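Local coordinates for protein amino acid amide racemase (Ochrobactrum anthropi, PDB 6GIO) that is a PLP-dependent enzyme of the class-III aminotransferase family that binds pyridoxal-5'-phosphate and assembles as a dimer, at residues Arg42-Ser48 with Tyr380-Phe386; Asp93-Ile97 with Leu310-Glu314; Ser209-Leu213 with Tyr388-Asn392. All blocks are in the same frame, centred on the assembly; numbering follows the deposited sequence.

Contact 1: residues Arg42-Ser48 with Tyr380-Phe386; sequences RSILDLS and YQLGAAF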
loop_
_atom_site.group_PDB
_atom_site.type_symbol
_atom_site.label_atom_id
_atom_site.label_comp_id
_atom_site.label_asym_id
_atom_site.label_seq_id
_atom_site.Cartn_x
_atom_site.Cartn_y
_atom_site.Cartn_z
ATOM N N ARG C 42 -30.058 -4.798 7.237
ATOM C CA ARG C 42 -30.342 -3.523 7.937
ATOM C C ARG C 42 -29.437 -2.419 7.364
ATOM O O ARG C 42 -28.263 -2.646 7.110
ATOM C CB ARG C 42 -30.119 -3.684 9.432
ATOM C CG ARG C 42 -30.740 -2.597 10.316
ATOM C CD ARG C 42 -30.698 -2.989 11.800
ATOM N NE ARG C 42 -29.335 -3.260 12.278
ATOM C CZ ARG C 42 -28.576 -2.432 13.009
ATOM N NH1 ARG C 42 -29.014 -1.245 13.387
ATOM N NH2 ARG C 42 -27.351 -2.802 13.372
ATOM N N SER C 43 -29.998 -1.243 7.170
ATOM C CA SER C 43 -29.315 -0.123 6.527
ATOM C C SER C 43 -28.814 0.881 7.556
ATOM O O SER C 43 -29.612 1.556 8.181
ATOM C CB SER C 43 -30.278 0.562 5.565
ATOM O OG SER C 43 -29.851 1.876 5.241
ATOM N N ILE C 44 -27.495 1.027 7.685
ATOM C CA ILE C 44 -26.885 1.831 8.761
ATOM C C ILE C 44 -26.363 3.161 8.222
ATOM O O ILE C 44 -25.695 3.185 7.216
ATOM C CB ILE C 44 -25.700 1.077 9.366
ATOM C CG1 ILE C 44 -26.124 -0.342 9.774
ATOM C CG2 ILE C 44 -25.086 1.840 10.552
ATOM C CD1 ILE C 44 -27.256 -0.394 10.765
ATOM N N LEU C 45 -26.658 4.261 8.906
ATOM C CA LEU C 45 -26.147 5.570 8.496
ATOM C C LEU C 45 -24.640 5.650 8.788
ATOM O O LEU C 45 -24.215 5.439 9.909
ATOM C CB LEU C 45 -26.914 6.695 9.201
ATOM C CG LEU C 45 -26.408 8.115 8.876
ATOM C CD1 LEU C 45 -26.425 8.431 7.385
ATOM C CD2 LEU C 45 -27.198 9.184 9.624
ATOM N N ASP C 46 -23.830 5.965 7.775
ATOM C CA ASP C 46 -22.399 5.945 7.968
ATOM C C ASP C 46 -21.866 7.311 8.325
ATOM O O ASP C 46 -21.630 8.141 7.462
ATOM C CB ASP C 46 -21.629 5.378 6.770
ATOM C CG ASP C 46 -20.111 5.194 7.090
ATOM O OD1 ASP C 46 -19.803 4.893 8.277
ATOM O OD2 ASP C 46 -19.250 5.353 6.174
ATOM N N LEU C 47 -21.595 7.493 9.612
ATOM C CA LEU C 47 -20.919 8.701 10.090
ATOM C C LEU C 47 -19.399 8.524 10.197
ATOM O O LEU C 47 -18.675 9.479 10.469
ATOM C CB LEU C 47 -21.501 9.074 11.433
ATOM C CG LEU C 47 -23.024 9.214 11.447
ATOM C CD1 LEU C 47 -23.528 9.388 12.875
ATOM C CD2 LEU C 47 -23.434 10.382 10.567
ATOM N N SER C 48 -18.928 7.308 9.963
ATOM C CA SER C 48 -17.504 7.014 9.929
ATOM C C SER C 48 -16.779 7.303 8.618
ATOM O O SER C 48 -15.570 7.484 8.649
ATOM C CB SER C 48 -17.262 5.552 10.318
ATOM O OG SER C 48 -17.468 4.667 9.245
ATOM N N TYR C 380 -24.590 1.914 16.938
ATOM C CA TYR C 380 -24.726 0.846 15.986
ATOM C C TYR C 380 -26.122 0.182 16.079
ATOM O O TYR C 380 -26.776 -0.011 15.058
ATOM C CB TYR C 380 -23.588 -0.158 16.215
ATOM C CG TYR C 380 -23.926 -1.549 15.809
ATOM C CD1 TYR C 380 -23.853 -1.930 14.462
ATOM C CD2 TYR C 380 -24.349 -2.502 16.764
ATOM C CE1 TYR C 380 -24.176 -3.211 14.079
ATOM C CE2 TYR C 380 -24.686 -3.790 16.385
ATOM C CZ TYR C 380 -24.590 -4.132 15.045
ATOM O OH TYR C 380 -24.890 -5.396 14.630
ATOM N N GLN C 381 -26.597 -0.130 17.279
ATOM C CA GLN C 381 -27.933 -0.770 17.395
ATOM C C GLN C 381 -29.037 0.195 16.975
ATOM O O GLN C 381 -30.035 -0.213 16.460
ATOM C CB GLN C 381 -28.207 -1.200 18.820
ATOM C CG GLN C 381 -27.276 -2.221 19.353
ATOM C CD GLN C 381 -27.721 -2.648 20.745
ATOM O OE1 GLN C 381 -27.818 -1.833 21.651
ATOM N NE2 GLN C 381 -27.993 -3.929 20.909
ATOM N N LEU C 382 -28.833 1.484 17.198
ATOM C CA LEU C 382 -29.790 2.483 16.792
ATOM C C LEU C 382 -29.683 2.889 15.323
ATOM O O LEU C 382 -30.493 3.707 14.871
ATOM C CB LEU C 382 -29.675 3.744 17.681
ATOM C CG LEU C 382 -29.939 3.488 19.167
ATOM C CD1 LEU C 382 -29.567 4.729 19.981
ATOM C CD2 LEU C 382 -31.400 3.068 19.396
ATOM N N GLY C 383 -28.699 2.344 14.588
ATOM C CA GLY C 383 -28.600 2.575 13.135
ATOM C C GLY C 383 -27.577 3.617 12.671
ATOM O O GLY C 383 -27.708 4.187 11.580
ATOM N N ALA C 384 -26.531 3.843 13.464
ATOM C CA ALA C 384 -25.416 4.708 13.034
ATOM C C ALA C 384 -24.060 4.087 13.351
ATOM O O ALA C 384 -23.861 3.505 14.442
ATOM C CB ALA C 384 -25.511 6.074 13.661
ATOM N N ALA C 385 -23.140 4.214 12.385
ATOM C CA ALA C 385 -21.783 3.705 12.514
ATOM C C ALA C 385 -20.793 4.844 12.787
ATOM O O ALA C 385 -20.615 5.752 11.942
ATOM C CB ALA C 385 -21.371 2.939 11.264
ATOM N N PHE C 386 -20.126 4.792 13.942
ATOM C CA PHE C 386 -19.057 5.780 14.202
ATOM C C PHE C 386 -17.985 5.164 15.062
ATOM O O PHE C 386 -18.059 3.965 15.382
ATOM C CB PHE C 386 -19.607 7.124 14.741
ATOM C CG PHE C 386 -20.557 6.994 15.909
ATOM C CD1 PHE C 386 -21.887 6.600 15.713
ATOM C CD2 PHE C 386 -20.146 7.318 17.200
ATOM C CE1 PHE C 386 -22.770 6.485 16.778
ATOM C CE2 PHE C 386 -21.025 7.205 18.276
ATOM C CZ PHE C 386 -22.330 6.777 18.065
#
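The guanidinium of Arg42 stands almost upright over one face of the Tyr380 ring, the two planes 83° apart, with NH2 leading at 3.3 Å from ring atom CE1. This is a cation-pi contact, CZ lying 5.0 Å from the ring centroid. Ile44 CD1 covers one face of the same guanidinium, while its edge is turned to the carbonyl of Tyr380, where Arg42 NH1 donates to Tyr380 O over 3.1 Å in the guanidinium plane. That oxygen also accepts from Gly383 N, a bond of the Schellman motif that ends helix 369-382. A bend at chi3 (58°) swings the Arg42 head back to the helix end.

Beyond Gly383 the chain becomes a strand parallel to 43-46. Leu45 N donates to Gly383 O (2.9 Å), and Ala385 N to Leu45 O (3.0 Å). Leu47 CD1 rests on Ala384 CB, and Ile44 CG2 meets Ala385 CB at 3.9 Å on the other face.

Glu38 forms a salt bridge with Arg42 and a hydrogen bond with Tyr380 OH, tying cation and ring together. The carbonyl at the helix end and this carboxylate would probably both stabilise the guanidinium cation and fix its orientation, beside a strand pair held by backbone hydrogen bonds.

Contact 2: residues Asp93-Ile97 with Leu310-Glu314; sequences DLLRI and LNTIE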
loop_
_atom_site.group_PDB
_atom_site.type_symbol
_atom_site.label_atom_id
_atom_site.label_comp_id
_atom_site.label_asym_id
_atom_site.label_seq_id
_atom_site.Cartn_x
_atom_site.Cartn_y
_atom_site.Cartn_z
ATOM N N ASP C 93 -4.240 17.270 -12.155
ATOM C CA ASP C 93 -5.315 17.780 -11.268
ATOM C C ASP C 93 -4.800 18.206 -9.891
ATOM O O ASP C 93 -5.205 19.275 -9.378
ATOM C CB ASP C 93 -6.418 16.761 -10.988
ATOM C CG ASP C 93 -7.233 16.394 -12.219
ATOM O OD1 ASP C 93 -7.133 17.082 -13.244
ATOM O OD2 ASP C 93 -7.969 15.366 -12.163
ATOM N N LEU C 94 -3.951 17.364 -9.275
ATOM C CA LEU C 94 -3.439 17.647 -7.919
ATOM C C LEU C 94 -2.505 18.842 -7.952
ATOM O O LEU C 94 -2.494 19.650 -7.013
ATOM C CB LEU C 94 -2.722 16.452 -7.354
ATOM C CG LEU C 94 -3.656 15.298 -6.918
ATOM C CD1 LEU C 94 -2.855 14.023 -6.704
ATOM C CD2 LEU C 94 -4.389 15.663 -5.656
ATOM N N LEU C 95 -1.711 18.960 -8.996
ATOM C CA LEU C 95 -0.884 20.206 -9.140
ATOM C C LEU C 95 -1.737 21.455 -9.284
ATOM O O LEU C 95 -1.472 22.459 -8.644
ATOM C CB LEU C 95 0.097 20.108 -10.298
ATOM C CG LEU C 95 1.158 19.055 -9.984
ATOM C CD1 LEU C 95 2.102 18.806 -11.150
ATOM C CD2 LEU C 95 1.938 19.417 -8.747
ATOM N N ARG C 96 -2.777 21.387 -10.096
ATOM C CA ARG C 96 -3.668 22.497 -10.283
ATOM C C ARG C 96 -4.406 22.881 -8.992
ATOM O O ARG C 96 -4.504 24.045 -8.694
ATOM C CB ARG C 96 -4.682 22.149 -11.396
ATOM C CG ARG C 96 -5.661 23.253 -11.784
ATOM C CD ARG C 96 -6.633 22.804 -12.891
ATOM N NE ARG C 96 -7.215 21.486 -12.600
ATOM C CZ ARG C 96 -8.309 21.265 -11.864
ATOM N NH1 ARG C 96 -9.008 22.276 -11.339
ATOM N NH2 ARG C 96 -8.713 20.018 -11.658
ATOM N N ILE C 97 -4.941 21.916 -8.234
ATOM C CA ILE C 97 -5.710 22.278 -7.040
ATOM C C ILE C 97 -4.883 22.582 -5.785
ATOM O O ILE C 97 -5.421 22.995 -4.765
ATOM C CB ILE C 97 -6.796 21.222 -6.689
ATOM C CG1 ILE C 97 -6.206 19.945 -6.117
ATOM C CG2 ILE C 97 -7.671 20.951 -7.896
ATOM C CD1 ILE C 97 -7.225 19.078 -5.366
ATOM N N LEU C 310 -12.037 14.263 -7.007
ATOM C CA LEU C 310 -11.670 15.673 -7.127
ATOM C C LEU C 310 -12.657 16.410 -8.005
ATOM O O LEU C 310 -13.059 17.523 -7.686
ATOM C CB LEU C 310 -10.271 15.819 -7.712
ATOM C CG LEU C 310 -9.101 15.242 -6.931
ATOM C CD1 LEU C 310 -7.805 15.768 -7.539
ATOM C CD2 LEU C 310 -9.159 15.608 -5.465
ATOM N N ASN C 311 -13.089 15.792 -9.108
ATOM C CA ASN C 311 -13.964 16.517 -10.032
ATOM C C ASN C 311 -15.316 16.823 -9.357
ATOM O O ASN C 311 -15.811 17.947 -9.436
ATOM C CB ASN C 311 -14.145 15.735 -11.338
ATOM C CG ASN C 311 -14.988 16.482 -12.357
ATOM O OD1 ASN C 311 -14.588 17.516 -12.886
ATOM N ND2 ASN C 311 -16.160 15.971 -12.605
ATOM N N THR C 312 -15.893 15.825 -8.675
ATOM C CA THR C 312 -17.143 15.989 -7.953
ATOM C C THR C 312 -17.073 17.042 -6.861
ATOM O O THR C 312 -17.978 17.872 -6.697
ATOM C CB THR C 312 -17.530 14.659 -7.318
ATOM O OG1 THR C 312 -17.607 13.681 -8.348
ATOM C CG2 THR C 312 -18.817 14.756 -6.622
ATOM N N ILE C 313 -15.980 17.030 -6.112
ATOM C CA ILE C 313 -15.765 18.008 -5.045
ATOM C C ILE C 313 -15.679 19.436 -5.591
ATOM O O ILE C 313 -16.234 20.350 -4.979
ATOM C CB ILE C 313 -14.496 17.641 -4.192
ATOM C CG1 ILE C 313 -14.785 16.439 -3.274
ATOM C CG2 ILE C 313 -14.039 18.788 -3.309
ATOM C CD1 ILE C 313 -13.513 15.752 -2.844
ATOM N N GLU C 314 -14.971 19.651 -6.698
ATOM C CA GLU C 314 -14.929 20.992 -7.304
ATOM C C GLU C 314 -16.292 21.353 -7.917
ATOM O O GLU C 314 -16.788 22.439 -7.689
ATOM C CB GLU C 314 -13.893 21.106 -8.431
ATOM C CG GLU C 314 -12.442 20.886 -8.029
ATOM C CD GLU C 314 -11.495 20.842 -9.240
ATOM O OE1 GLU C 314 -11.154 21.934 -9.758
ATOM O OE2 GLU C 314 -11.074 19.728 -9.670
#
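Arg96 and Glu314 reach toward each other from neighbouring helices and meet end-on, each guanidinium terminal nitrogen taking one carboxylate oxygen. Arg96 NH1 lies 2.7 Å from Glu314 OE1, and its N-H points almost straight at the acceptor. The second bond, Arg96 NH2 to Glu314 OE2, is longer at 3.1 Å and uses the syn lone pair. With the two planes only 18° apart, this bidentate salt bridge restrains both groups against rotation.

Arg96 leaves its helix with CG opposite the backbone N and runs straight through chi2; the bend at chi3 (47°) then turns the guanidinium across the gap, its end toward Glu314 and its edge toward Asp93. Glu314 instead extends beyond CG. At that edge Asp93 OD1 makes a long salt bridge to Arg96 NH2, completing a network of three charges; Asp93 OD2 pairs with Arg307.

Ile97 holds CG1 between its backbone N and carbonyl carbon, which sends CD1 to Leu310, while CG2 lies against one guanidinium face, toward the rim. Leu310, with CG beside its backbone N, splits its branches: CD1 sits 3.8 Å from Asp93 CB and 3.9 Å from Leu94 CD2, and CD2 touches Ile97 CD1 at 4.0 Å.

The axes of the two short segments come no closer than 12.1 Å, at 32°, so side chains and not backbone span the gap. Helix 85-97 is backed by strands 104-109 and 276-281, which receive Leu94 and Leu95, while Leu310 of helix 300-315 also packs on Leu244 and Glu314 on Met250.

Contact 3: residues Ser209-Leu213 with Tyr388-Asn392; sequences SDGGL and YVGLN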
loop_
_atom_site.group_PDB
_atom_site.type_symbol
_atom_site.label_atom_id
_atom_site.label_comp_id
_atom_site.label_asym_id
_atom_site.label_seq_id
_atom_site.Cartn_x
_atom_site.Cartn_y
_atom_site.Cartn_z
ATOM N N SER C 209 -5.399 14.218 14.352
ATOM C CA SER C 209 -6.493 13.289 14.031
ATOM C C SER C 209 -6.694 12.243 15.122
ATOM O O SER C 209 -7.502 12.449 16.027
ATOM C CB SER C 209 -6.211 12.593 12.694
ATOM O OG SER C 209 -4.929 11.945 12.695
ATOM N N ASP C 210 -5.942 11.146 15.056
ATOM C CA ASP C 210 -6.043 10.115 16.083
ATOM C C ASP C 210 -5.633 10.611 17.460
ATOM O O ASP C 210 -5.982 10.007 18.466
ATOM C CB ASP C 210 -5.263 8.873 15.710
ATOM C CG ASP C 210 -6.115 7.886 14.973
ATOM O OD1 ASP C 210 -6.887 7.126 15.638
ATOM O OD2 ASP C 210 -6.037 7.897 13.731
ATOM N N GLY C 211 -4.919 11.729 17.505
ATOM C CA GLY C 211 -4.610 12.356 18.785
ATOM C C GLY C 211 -5.787 12.937 19.544
ATOM O O GLY C 211 -5.690 13.151 20.754
ATOM N N GLY C 212 -6.901 13.165 18.850
ATOM C CA GLY C 212 -8.143 13.661 19.458
ATOM C C GLY C 212 -8.898 14.733 18.709
ATOM O O GLY C 212 -9.666 15.474 19.316
ATOM N N LEU C 213 -8.719 14.805 17.393
ATOM C CA LEU C 213 -9.324 15.852 16.562
ATOM C C LEU C 213 -9.124 17.246 17.174
ATOM O O LEU C 213 -10.072 18.046 17.386
ATOM C CB LEU C 213 -10.790 15.506 16.289
ATOM C CG LEU C 213 -10.934 14.359 15.283
ATOM C CD1 LEU C 213 -12.227 13.577 15.478
ATOM C CD2 LEU C 213 -10.831 14.897 13.859
ATOM N N TYR C 388 -14.288 6.032 17.918
ATOM C CA TYR C 388 -13.616 7.024 18.744
ATOM C C TYR C 388 -12.104 7.095 18.516
ATOM O O TYR C 388 -11.463 6.145 18.065
ATOM C CB TYR C 388 -13.880 6.798 20.220
ATOM C CG TYR C 388 -13.494 5.439 20.728
ATOM C CD1 TYR C 388 -12.198 5.143 21.118
ATOM C CD2 TYR C 388 -14.453 4.450 20.832
ATOM C CE1 TYR C 388 -11.868 3.886 21.612
ATOM C CE2 TYR C 388 -14.144 3.210 21.319
ATOM C CZ TYR C 388 -12.863 2.925 21.710
ATOM O OH TYR C 388 -12.638 1.656 22.186
ATOM N N VAL C 389 -11.559 8.244 18.866
ATOM C CA VAL C 389 -10.145 8.495 18.743
ATOM C C VAL C 389 -9.657 9.135 20.016
ATOM O O VAL C 389 -10.392 9.202 21.009
ATOM C CB VAL C 389 -9.853 9.386 17.513
ATOM C CG1 VAL C 389 -10.276 8.633 16.253
ATOM C CG2 VAL C 389 -10.528 10.752 17.614
ATOM N N GLY C 390 -8.386 9.524 20.019
ATOM C CA GLY C 390 -7.839 10.384 21.077
ATOM C C GLY C 390 -6.797 9.683 21.910
ATOM O O GLY C 390 -6.830 8.486 22.085
ATOM N N LEU C 391 -5.869 10.443 22.454
ATOM C CA LEU C 391 -4.846 9.855 23.321
ATOM C C LEU C 391 -5.465 9.224 24.583
ATOM O O LEU C 391 -4.821 8.403 25.205
ATOM C CB LEU C 391 -3.802 10.912 23.704
ATOM C CG LEU C 391 -3.071 11.558 22.506
ATOM C CD1 LEU C 391 -2.127 12.675 22.935
ATOM C CD2 LEU C 391 -2.319 10.543 21.667
ATOM N N ASN C 392 -6.707 9.608 24.946
ATOM C CA ASN C 392 -7.408 9.005 26.075
ATOM C C ASN C 392 -8.611 8.133 25.680
ATOM O O ASN C 392 -9.394 7.761 26.530
ATOM C CB ASN C 392 -7.799 10.114 27.052
ATOM C CG ASN C 392 -6.577 10.869 27.584
ATOM O OD1 ASN C 392 -5.825 10.323 28.361
ATOM N ND2 ASN C 392 -6.379 12.111 27.151
#
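Two backbone hydrogen bonds join the loop 209-213 to the turn that follows strand 384-389. Gly390 N donates to Asp210 O over 2.9 Å, and Leu391 N to Gly211 O over a longer 3.2 Å. Gly211 O is also approached by Gly390 CA, a CA-H...O contact of 3.5 Å.

The closeness of the backbones depends on glycines: Gly212 CA and Gly390 CA are only 3.7 Å apart, and both residues adopt positive phi. Inside the loop, Ser209 O accepts from the N atoms of both Gly212 and Leu213, which holds the turn tight.

Apolar contact is confined to one methyl of Val389, CG2, which meets Leu213 CD1 at 3.9 Å. Other side-chain carbons make van der Waals contacts with oxygens. With chi1 at -63°, the second methyl of Val389, CG1, reaches Asp210 OD1 at 3.8 Å, while CG2 also lies near Ser209 O. Leu391 CG lies 3.5 Å from Gly211 O.

Ser209 OG is hydrogen-bonded to Glu205 OE2, and Ser209 touches PLP, so the loop lends this one residue to the ligand pocket. The loop follows strand 199-204 and precedes helix 220-229; Val389 is hydrogen-bonded through its backbone to Val395 of strand 395-398, whose Glu397 touches both Leu213 and Val389.

Contacts 1 and 3 are buried and share strand 384-389: its beginning pairs with strand 43-46 in contact 1, and its last residue and the turn after it meet the loop at the ligand pocket in contact 3. Their centres are 20 Å apart. Contact 2 is only partly buried, joins two helices instead, and touches neither of the others; its centre lies 29 Å from that of contact 3, on the opposite side of the chain's centre. Chemistry follows place. Contact 3 relies on main-chain bonds and close glycines, contact 2 on side chains alone, with a salt bridge over an apolar layer, and contact 1 combines sheet bonding with charged and cation-pi contacts at a helix end.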